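Local coordinates for 4-carboxymuconolactone decarboxylase (Sinorhizobium meliloti, PDB 4G9Q), which belongs to the carboxymuconolactone decarboxylase family, whose members are generally assigned peroxiredoxin activity, and is probably a lyase of benzoate degradation, at residues L61-W66 against H243-Y247; E159-R165 against T184-R190; I212-V217 against N252-A256. All coordinates share one frame; numbering follows the deposited sequence.

Interaction 1: L61-W66 against H243-Y247; sequences LYGDVW and HLAFY
Val65 and Phe246 make the apolar centre. One methyl of the valine, CG2, stands over the face of the phenyl ring, 3.6 Å from its centroid, a CH-pi contact; the beta-branched valine holds its methyls close to the helix, which places CG2 on the ring. Beside it Leu61 lies alongside Phe246 but runs the other way, its CD1 3.8 Å from Phe246 CB. With CG swung away from the backbone N (chi1 -174°), Leu61 sends both methyls across the gap, and CD2 comes 3.6 Å from Tyr247 OH. The other valine methyl, Val65 CG1, rests 3.8 Å from His243 ND1, where the aromatic cluster begins.

In that cluster the imidazole of His243 turns its edge to the face of Trp66, its CE1 3.5 Å from Trp66 CE2 and the planes 78° apart. Tyr62 lies against the opposite face of the indole. At the rim of the indole, Trp66 NE1 gives a hydrogen bond of 2.9 Å to Tyr247 OH, nearly straight at 159° and close to the indole plane. The same phenol oxygen is hydrogen-bonded to Tyr96 OH, which also pairs with Tyr62 OH. His243 is held at both nitrogens, ND1 by Arg76 and NE2 by Thr80.

The two helices run nearly antiparallel, and the axes of the two short segments come within 11.8 Å, so large side chains must fill the distance. Burying the polar ends of Trp66, His243 and Tyr247 probably costs little, since each of these polar atoms has a hydrogen-bond partner, and those directional bonds help fix how the rings are turned between the two family regions.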
loop_
_atom_site.group_PDB
_atom_site.type_symbol
_atom_site.label_atom_id
_atom_site.label_comp_id
_atom_site.label_asym_id
_atom_site.label_seq_id
_atom_site.Cartn_x
_atom_site.Cartn_y
_atom_site.Cartn_z
ATOM N N LEU A 61 -19.613 8.361 -9.893
ATOM C CA LEU A 61 -18.349 8.010 -10.535
ATOM C C LEU A 61 -18.470 8.061 -12.056
ATOM O O LEU A 61 -17.773 8.831 -12.718
ATOM C CB LEU A 61 -17.839 6.646 -10.060
ATOM C CG LEU A 61 -16.447 6.250 -10.564
ATOM C CD1 LEU A 61 -15.391 7.299 -10.198
ATOM C CD2 LEU A 61 -16.079 4.868 -10.036
ATOM N N TYR A 62 -19.385 7.272 -12.606
ATOM C CA TYR A 62 -19.556 7.251 -14.050
ATOM C C TYR A 62 -20.414 8.386 -14.593
ATOM O O TYR A 62 -20.136 8.911 -15.674
ATOM C CB TYR A 62 -20.033 5.873 -14.511
ATOM C CG TYR A 62 -18.864 4.940 -14.615
ATOM C CD1 TYR A 62 -18.132 4.852 -15.803
ATOM C CD2 TYR A 62 -18.437 4.200 -13.516
ATOM C CE1 TYR A 62 -17.034 4.023 -15.904
ATOM C CE2 TYR A 62 -17.334 3.363 -13.604
ATOM C CZ TYR A 62 -16.642 3.279 -14.804
ATOM O OH TYR A 62 -15.555 2.455 -14.905
ATOM N N GLY A 63 -21.426 8.786 -13.828
ATOM C CA GLY A 63 -22.388 9.791 -14.276
ATOM C C GLY A 63 -21.912 11.224 -14.141
ATOM O O GLY A 63 -22.445 12.129 -14.799
ATOM N N ASP A 64 -20.915 11.442 -13.285
ATOM C CA ASP A 64 -20.414 12.790 -13.030
ATOM C C ASP A 64 -18.906 12.908 -13.246
ATOM O O ASP A 64 -18.468 13.614 -14.157
ATOM C CB ASP A 64 -20.829 13.270 -11.633
ATOM C CG ASP A 64 -20.812 14.783 -11.501
ATOM O OD1 ASP A 64 -19.715 15.365 -11.398
ATOM O OD2 ASP A 64 -21.905 15.393 -11.493
ATOM N N VAL A 65 -18.111 12.218 -12.428
ATOM C CA VAL A 65 -16.646 12.350 -12.502
ATOM C C VAL A 65 -16.117 12.072 -13.913
ATOM O O VAL A 65 -15.399 12.902 -14.487
ATOM C CB VAL A 65 -15.932 11.429 -11.487
ATOM C CG1 VAL A 65 -14.404 11.614 -11.561
ATOM C CG2 VAL A 65 -16.434 11.720 -10.093
ATOM N N TRP A 66 -16.487 10.917 -14.462
ATOM C CA TRP A 66 -16.025 10.503 -15.787
ATOM C C TRP A 66 -16.536 11.417 -16.897
ATOM O O TRP A 66 -15.980 11.427 -17.994
ATOM C CB TRP A 66 -16.412 9.049 -16.078
ATOM C CG TRP A 66 -15.391 8.056 -15.598
ATOM C CD1 TRP A 66 -15.329 7.473 -14.363
ATOM C CD2 TRP A 66 -14.291 7.524 -16.350
ATOM N NE1 TRP A 66 -14.255 6.616 -14.300
ATOM C CE2 TRP A 66 -13.602 6.627 -15.504
ATOM C CE3 TRP A 66 -13.819 7.722 -17.658
ATOM C CZ2 TRP A 66 -12.461 5.926 -15.920
ATOM C CZ3 TRP A 66 -12.689 7.023 -18.073
ATOM C CH2 TRP A 66 -12.021 6.136 -17.201
ATOM N N HIS A 243 -10.006 13.038 -10.145
ATOM C CA HIS A 243 -10.323 11.677 -10.566
ATOM C C HIS A 243 -9.769 10.657 -9.562
ATOM O O HIS A 243 -10.449 9.695 -9.186
ATOM C CB HIS A 243 -9.748 11.441 -11.968
ATOM C CG HIS A 243 -10.237 10.194 -12.628
ATOM N ND1 HIS A 243 -11.421 10.141 -13.336
ATOM C CD2 HIS A 243 -9.692 8.958 -12.714
ATOM C CE1 HIS A 243 -11.585 8.923 -13.821
ATOM N NE2 HIS A 243 -10.553 8.184 -13.451
ATOM N N LEU A 244 -8.546 10.906 -9.106
ATOM C CA LEU A 244 -7.856 9.998 -8.199
ATOM C C LEU A 244 -8.398 10.005 -6.770
ATOM O O LEU A 244 -8.141 9.066 -6.018
ATOM C CB LEU A 244 -6.353 10.281 -8.205
ATOM C CG LEU A 244 -5.649 9.892 -9.507
ATOM C CD1 LEU A 244 -4.196 10.349 -9.473
ATOM C CD2 LEU A 244 -5.746 8.388 -9.751
ATOM N N ALA A 245 -9.138 11.044 -6.389
ATOM C CA ALA A 245 -9.832 11.025 -5.092
ATOM C C ALA A 245 -10.749 9.807 -5.004
ATOM O O ALA A 245 -10.875 9.177 -3.950
ATOM C CB ALA A 245 -10.629 12.300 -4.884
ATOM N N PHE A 246 -11.368 9.467 -6.129
ATOM C CA PHE A 246 -12.294 8.340 -6.183
ATOM C C PHE A 246 -11.578 7.006 -6.277
ATOM O O PHE A 246 -11.926 6.063 -5.565
ATOM C CB PHE A 246 -13.301 8.528 -7.323
ATOM C CG PHE A 246 -14.156 9.749 -7.156
ATOM C CD1 PHE A 246 -15.428 9.650 -6.586
ATOM C CD2 PHE A 246 -13.678 11.005 -7.517
ATOM C CE1 PHE A 246 -16.213 10.779 -6.405
ATOM C CE2 PHE A 246 -14.455 12.142 -7.332
ATOM C CZ PHE A 246 -15.727 12.027 -6.772
ATOM N N TYR A 247 -10.556 6.936 -7.127
ATOM C CA TYR A 247 -9.837 5.676 -7.350
ATOM C C TYR A 247 -8.768 5.357 -6.317
ATOM O O TYR A 247 -8.463 4.188 -6.091
ATOM C CB TYR A 247 -9.272 5.617 -8.771
ATOM C CG TYR A 247 -10.360 5.334 -9.775
ATOM C CD1 TYR A 247 -10.794 4.028 -10.005
ATOM C CD2 TYR A 247 -10.994 6.376 -10.460
ATOM C CE1 TYR A 247 -11.816 3.759 -10.909
ATOM C CE2 TYR A 247 -12.022 6.119 -11.366
ATOM C CZ TYR A 247 -12.426 4.815 -11.589
ATOM O OH TYR A 247 -13.439 4.559 -12.488
#

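Interaction 2: E159-R165 against T184-R190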
loop_
_atom_site.group_PDB
_atom_site.type_symbol
_atom_site.label_atom_id
_atom_site.label_comp_id
_atom_site.label_asym_id
_atom_site.label_seq_id
_atom_site.Cartn_x
_atom_site.Cartn_y
_atom_site.Cartn_z
ATOM N N GLU A 159 19.908 17.711 -23.378
ATOM C CA GLU A 159 21.218 17.382 -22.809
ATOM C C GLU A 159 21.633 18.284 -21.651
ATOM O O GLU A 159 22.269 17.822 -20.700
ATOM C CB GLU A 159 22.302 17.391 -23.892
ATOM C CG GLU A 159 22.242 16.216 -24.872
ATOM C CD GLU A 159 22.842 14.924 -24.321
ATOM O OE1 GLU A 159 23.268 14.892 -23.144
ATOM O OE2 GLU A 159 22.891 13.929 -25.075
ATOM N N GLU A 160 21.271 19.564 -21.736
ATOM C CA GLU A 160 21.621 20.529 -20.698
ATOM C C GLU A 160 20.829 20.284 -19.420
ATOM O O GLU A 160 21.396 20.305 -18.323
ATOM C CB GLU A 160 21.418 21.964 -21.189
ATOM C CG GLU A 160 22.163 23.002 -20.352
ATOM C CD GLU A 160 21.949 24.427 -20.832
ATOM O OE1 GLU A 160 21.701 24.633 -22.043
ATOM O OE2 GLU A 160 22.039 25.348 -19.991
ATOM N N ALA A 161 19.523 20.052 -19.567
ATOM C CA ALA A 161 18.659 19.747 -18.428
ATOM C C ALA A 161 19.048 18.417 -17.784
ATOM O O ALA A 161 18.936 18.260 -16.566
ATOM C CB ALA A 161 17.195 19.738 -18.843
ATOM N N GLU A 162 19.512 17.471 -18.603
ATOM C CA GLU A 162 19.987 16.176 -18.105
ATOM C C GLU A 162 21.332 16.299 -17.380
ATOM O O GLU A 162 21.545 15.656 -16.348
ATOM C CB GLU A 162 20.054 15.133 -19.232
ATOM C CG GLU A 162 20.775 13.809 -18.884
ATOM C CD GLU A 162 20.222 13.091 -17.646
ATOM O OE1 GLU A 162 19.049 13.299 -17.275
ATOM O OE2 GLU A 162 20.977 12.303 -17.043
ATOM N N ALA A 163 22.231 17.122 -17.922
ATOM C CA ALA A 163 23.518 17.385 -17.275
ATOM C C ALA A 163 23.304 17.998 -15.892
ATOM O O ALA A 163 24.007 17.655 -14.938
ATOM C CB ALA A 163 24.382 18.295 -18.142
ATOM N N GLN A 164 22.314 18.885 -15.797
ATOM C CA GLN A 164 21.939 19.539 -14.543
ATOM C C GLN A 164 21.328 18.556 -13.552
ATOM O O GLN A 164 21.688 18.557 -12.370
ATOM C CB GLN A 164 20.958 20.687 -14.808
ATOM C CG GLN A 164 21.614 22.048 -14.980
ATOM C CD GLN A 164 21.817 22.772 -13.657
ATOM O OE1 GLN A 164 22.950 22.997 -13.225
ATOM N NE2 GLN A 164 20.717 23.134 -13.004
ATOM N N ARG A 165 20.408 17.724 -14.041
ATOM C CA ARG A 165 19.755 16.708 -13.220
ATOM C C ARG A 165 20.771 15.728 -12.640
ATOM O O ARG A 165 20.772 15.473 -11.434
ATOM C CB ARG A 165 18.693 15.951 -14.027
ATOM C CG ARG A 165 17.815 15.032 -13.180
ATOM C CD ARG A 165 17.383 13.775 -13.948
ATOM N NE ARG A 165 18.527 13.011 -14.453
ATOM C CZ ARG A 165 19.243 12.140 -13.741
ATOM N NH1 ARG A 165 18.949 11.891 -12.471
ATOM N NH2 ARG A 165 20.264 11.514 -14.308
ATOM N N THR A 184 19.637 5.332 -12.177
ATOM C CA THR A 184 18.706 6.438 -12.417
ATOM C C THR A 184 19.031 7.122 -13.752
ATOM O O THR A 184 18.145 7.349 -14.584
ATOM C CB THR A 184 18.724 7.459 -11.255
ATOM O OG1 THR A 184 18.437 6.776 -10.029
ATOM C CG2 THR A 184 17.685 8.561 -11.470
ATOM N N THR A 185 20.310 7.414 -13.957
ATOM C CA THR A 185 20.779 8.003 -15.211
ATOM C C THR A 185 20.594 7.061 -16.404
ATOM O O THR A 185 19.938 7.421 -17.391
ATOM C CB THR A 185 22.255 8.429 -15.100
ATOM O OG1 THR A 185 22.382 9.398 -14.054
ATOM C CG2 THR A 185 22.752 9.031 -16.422
ATOM N N ASP A 186 21.171 5.867 -16.307
ATOM C CA ASP A 186 21.245 4.941 -17.445
ATOM C C ASP A 186 19.916 4.285 -17.815
ATOM O O ASP A 186 19.579 4.191 -19.002
ATOM C CB ASP A 186 22.294 3.856 -17.197
ATOM C CG ASP A 186 23.715 4.402 -17.156
ATOM O OD1 ASP A 186 23.958 5.527 -17.652
ATOM O OD2 ASP A 186 24.591 3.682 -16.632
ATOM N N TYR A 187 19.173 3.820 -16.810
ATOM C CA TYR A 187 17.922 3.095 -17.062
ATOM C C TYR A 187 16.732 4.024 -17.236
ATOM O O TYR A 187 15.846 3.753 -18.047
ATOM C CB TYR A 187 17.604 2.115 -15.929
ATOM C CG TYR A 187 18.480 0.882 -15.829
ATOM C CD1 TYR A 187 19.489 0.613 -16.759
ATOM C CD2 TYR A 187 18.269 -0.043 -14.803
ATOM C CE1 TYR A 187 20.267 -0.538 -16.656
ATOM C CE2 TYR A 187 19.042 -1.188 -14.693
ATOM C CZ TYR A 187 20.039 -1.429 -15.619
ATOM O OH TYR A 187 20.800 -2.572 -15.504
ATOM N N LEU A 188 16.689 5.106 -16.462
ATOM C CA LEU A 188 15.513 5.976 -16.493
ATOM C C LEU A 188 15.660 7.162 -17.433
ATOM O O LEU A 188 14.981 7.236 -18.458
ATOM C CB LEU A 188 15.115 6.455 -15.093
ATOM C CG LEU A 188 14.830 5.421 -14.003
ATOM C CD1 LEU A 188 14.189 6.126 -12.820
ATOM C CD2 LEU A 188 13.936 4.300 -14.489
ATOM N N PHE A 189 16.543 8.093 -17.088
ATOM C CA PHE A 189 16.574 9.352 -17.821
ATOM C C PHE A 189 17.230 9.286 -19.199
ATOM O O PHE A 189 16.875 10.066 -20.077
ATOM C CB PHE A 189 17.098 10.487 -16.937
ATOM C CG PHE A 189 16.142 10.849 -15.845
ATOM C CD1 PHE A 189 15.030 11.641 -16.118
ATOM C CD2 PHE A 189 16.307 10.343 -14.563
ATOM C CE1 PHE A 189 14.113 11.951 -15.119
ATOM C CE2 PHE A 189 15.403 10.655 -13.554
ATOM C CZ PHE A 189 14.307 11.460 -13.833
ATOM N N ARG A 190 18.132 8.330 -19.399
ATOM C CA ARG A 190 18.755 8.137 -20.712
ATOM C C ARG A 190 18.186 6.951 -21.495
ATOM O O ARG A 190 18.728 6.574 -22.543
ATOM C CB ARG A 190 20.282 8.042 -20.586
ATOM C CG ARG A 190 20.932 9.373 -20.251
ATOM C CD ARG A 190 22.449 9.312 -20.349
ATOM N NE ARG A 190 22.965 10.465 -21.087
ATOM C CZ ARG A 190 23.238 10.466 -22.390
ATOM N NH1 ARG A 190 23.066 9.368 -23.118
ATOM N NH2 ARG A 190 23.692 11.567 -22.969
#
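Arg165 lies across one face of Phe189. Its CD sits over the centre of the ring, 3.5 Å from the centroid, in a CH-pi contact, and the guanidinium continues nearly parallel to the phenyl, planes 7° apart, but shifted over the rim, where NE is 3.5 Å from Phe189 CD2. An arginine suits this place because its chain and flat head can cover an aromatic face while its N-H groups bond outward in the guanidinium plane.

NE and NH2 are used by three oxygens on two residues. Within its own helix, Arg165 grips Glu162 side-on: NE binds OE1 and NH2 binds Glu162 OE2, both nearly straight at 172° and both meeting the carboxylate on its syn side. Glu162 lies one helical turn earlier, and the bend in its chain at chi2 brings its carboxylate beside the arginine. Across the contact Arg165 NH2 also reaches Thr185 OG1 at 3.0 Å, again in the guanidinium plane. NH2 thus serves two oxygens, and the rotation of the head is fixed from its edge as well as its face. The Thr185 hydroxyl has a further, weak bond to Val181 O, and Thr184 OG1 is taken by Leu180 O. Glu162 OE1 lies 3.4 Å from Phe189 CB and Glu162 OE2 3.8 Å from Thr185 CG2, so the buried carboxylate faces the partner helix, with Arg165 probably offsetting its charge.

At the exposed margin, Glu159 OE2 and Arg190 NH2 form a looser salt bridge at 3.3 Å; the accompanying hydrogen bond to OE1 is weak.

The contact joins successive helices, 159-173 and 178-192, whose segments here run roughly antiparallel, at 142°. Phe189 also stacks on Trp193, Leu188 packs on helix 107-120, and Trp250 of the third subunit bonds to Thr184 OG1.

Interaction 3: I212-V217 against N252-A256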
loop_
_atom_site.group_PDB
_atom_site.type_symbol
_atom_site.label_atom_id
_atom_site.label_comp_id
_atom_site.label_asym_id
_atom_site.label_seq_id
_atom_site.Cartn_x
_atom_site.Cartn_y
_atom_site.Cartn_z
ATOM N N ILE A 212 0.565 9.858 -6.963
ATOM C CA ILE A 212 -0.571 10.333 -6.169
ATOM C C ILE A 212 -1.318 9.144 -5.566
ATOM O O ILE A 212 -1.728 9.182 -4.402
ATOM C CB ILE A 212 -1.517 11.234 -7.004
ATOM C CG1 ILE A 212 -0.808 12.542 -7.385
ATOM C CG2 ILE A 212 -2.801 11.553 -6.229
ATOM C CD1 ILE A 212 -1.484 13.317 -8.503
ATOM N N SER A 213 -1.448 8.074 -6.352
ATOM C CA SER A 213 -2.263 6.916 -5.970
ATOM C C SER A 213 -1.759 6.153 -4.753
ATOM O O SER A 213 -2.522 5.411 -4.120
ATOM C CB SER A 213 -2.426 5.967 -7.158
ATOM O OG SER A 213 -3.219 6.587 -8.147
ATOM N N VAL A 214 -0.481 6.332 -4.433
ATOM C CA VAL A 214 0.122 5.678 -3.275
ATOM C C VAL A 214 0.716 6.696 -2.288
ATOM O O VAL A 214 1.484 6.330 -1.395
ATOM C CB VAL A 214 1.167 4.606 -3.687
ATOM C CG1 VAL A 214 0.505 3.482 -4.511
ATOM C CG2 VAL A 214 2.327 5.232 -4.452
ATOM N N GLY A 215 0.356 7.965 -2.468
ATOM C CA GLY A 215 0.718 9.026 -1.523
ATOM C C GLY A 215 2.179 9.433 -1.531
ATOM O O GLY A 215 2.685 9.974 -0.541
ATOM N N GLN A 216 2.852 9.199 -2.653
ATOM C CA GLN A 216 4.269 9.533 -2.777
ATOM C C GLN A 216 4.455 11.002 -3.152
ATOM O O GLN A 216 4.930 11.340 -4.238
ATOM C CB GLN A 216 4.968 8.586 -3.762
ATOM C CG GLN A 216 5.324 7.221 -3.160
ATOM C CD GLN A 216 5.637 6.179 -4.225
ATOM O OE1 GLN A 216 5.634 6.484 -5.413
ATOM N NE2 GLN A 216 5.893 4.937 -3.803
ATOM N N VAL A 217 4.083 11.866 -2.214
ATOM C CA VAL A 217 4.099 13.312 -2.407
ATOM C C VAL A 217 5.498 13.906 -2.596
ATOM O O VAL A 217 5.630 14.967 -3.197
ATOM C CB VAL A 217 3.350 14.047 -1.261
ATOM C CG1 VAL A 217 1.851 13.767 -1.352
ATOM C CG2 VAL A 217 3.901 13.642 0.112
ATOM N N ASN A 252 -5.414 10.635 -0.307
ATOM C CA ASN A 252 -4.346 10.707 -1.314
ATOM C C ASN A 252 -4.484 11.942 -2.212
ATOM O O ASN A 252 -3.507 12.648 -2.453
ATOM C CB ASN A 252 -4.268 9.427 -2.153
ATOM C CG ASN A 252 -3.472 8.309 -1.470
ATOM O OD1 ASN A 252 -3.779 7.131 -1.650
ATOM N ND2 ASN A 252 -2.454 8.673 -0.699
ATOM N N ALA A 253 -5.700 12.213 -2.684
ATOM C CA ALA A 253 -5.948 13.416 -3.480
ATOM C C ALA A 253 -5.689 14.682 -2.663
ATOM O O ALA A 253 -5.043 15.623 -3.141
ATOM C CB ALA A 253 -7.367 13.418 -4.029
HETATM N N MSE A 254 -6.169 14.693 -1.421
HETATM C CA MSE A 254 -5.982 15.849 -0.544
HETATM C C MSE A 254 -4.506 16.142 -0.280
HETATM O O MSE A 254 -4.103 17.305 -0.252
HETATM C CB MSE A 254 -6.740 15.663 0.769
HETATM C CG MSE A 254 -8.234 15.608 0.573
HETATM SE SE MSE A 254 -9.177 15.595 2.259
HETATM C CE MSE A 254 -8.990 13.740 2.783
ATOM N N SER A 255 -3.709 15.088 -0.107
ATOM C CA SER A 255 -2.279 15.230 0.165
ATOM C C SER A 255 -1.518 15.836 -1.015
ATOM O O SER A 255 -0.499 16.504 -0.820
ATOM C CB SER A 255 -1.667 13.891 0.586
ATOM O OG SER A 255 -2.098 13.537 1.894
ATOM N N ALA A 256 -2.034 15.626 -2.224
ATOM C CA ALA A 256 -1.426 16.159 -3.445
ATOM C C ALA A 256 -1.656 17.662 -3.626
ATOM O O ALA A 256 -0.861 18.342 -4.275
ATOM C CB ALA A 256 -1.931 15.392 -4.667
HETATM O O HOH W 1 -1.020 11.674 -2.914
#
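The Schellman motif that ends helix 200-213 packs, together with the turn after it, against the early part of helix 250-267, and Asn252 is the residue that meets it. Its CB lies 3.4 Å from Ile212 O, and its amide group reaches in beside the backbone of Ser213 and Gly215. With CG opposite the carbonyl carbon (chi1 -83°), the asparagine sends that short polar head toward the turn; such a residue suits a place lined by main-chain atoms more than by side chains.

Between the two backbones sits a water. It donates to Ile212 O at 3.0 Å and to Asn252 O at 2.7 Å, bridging carbonyls from the two segments. Ile212 O also accepts from Gly215 N at 3.1 Å, one of the two closing bonds of the motif; the other runs from Gln216 N to Leu211 O. Gly215 is the C-prime residue, and its positive phi (72°) ends the helix, a conformation that glycine adopts readily. Lacking a side chain, Gly215 can also bring its CA close to the amide group of Asn252. Gln216 then centres an inverse gamma turn, which carries the chain on to Val217.

Beyond the turn, a methyl of Val217 lies against the backbone carbonyl of Ser255, with CG1 3.6 Å from Ser255 O and 4.0 Å from Ser255 CB. Deeper in, the contact is apolar, Ile212 CG1 meeting Ala256 CB at 4.1 Å. Ser255 and Ala256 are small, consistent with the close approach of the turn to the helix. Ser255 OG bonds to Pro251 O within its own helix and to Gln219 of the second subunit, while Ser213 O is held by Arg87 NH1.

Overall arrangement
Along the chain, interaction 2 closes before interaction 3 opens, and it is nested in the long loop closed by interaction 1, which joins helix 51-65 to helix 234-248 and so ties the two family regions together. Interactions 1 and 3 interleave in sequence and touch in space, their centres 16 Å apart: Leu244 joins helix 234-248 to helix 200-213 by packing on Ile212 and Ser213, and Ala245 packs on Ala253 where the consecutive helices 234-248 and 250-267 meet. Interaction 2 lies across the chain's centre from interaction 1, about 35 Å between centres. Other subunits of the trimer reach all three contacts, the second approaching interactions 1 and 3, so all three lie close to subunit interfaces.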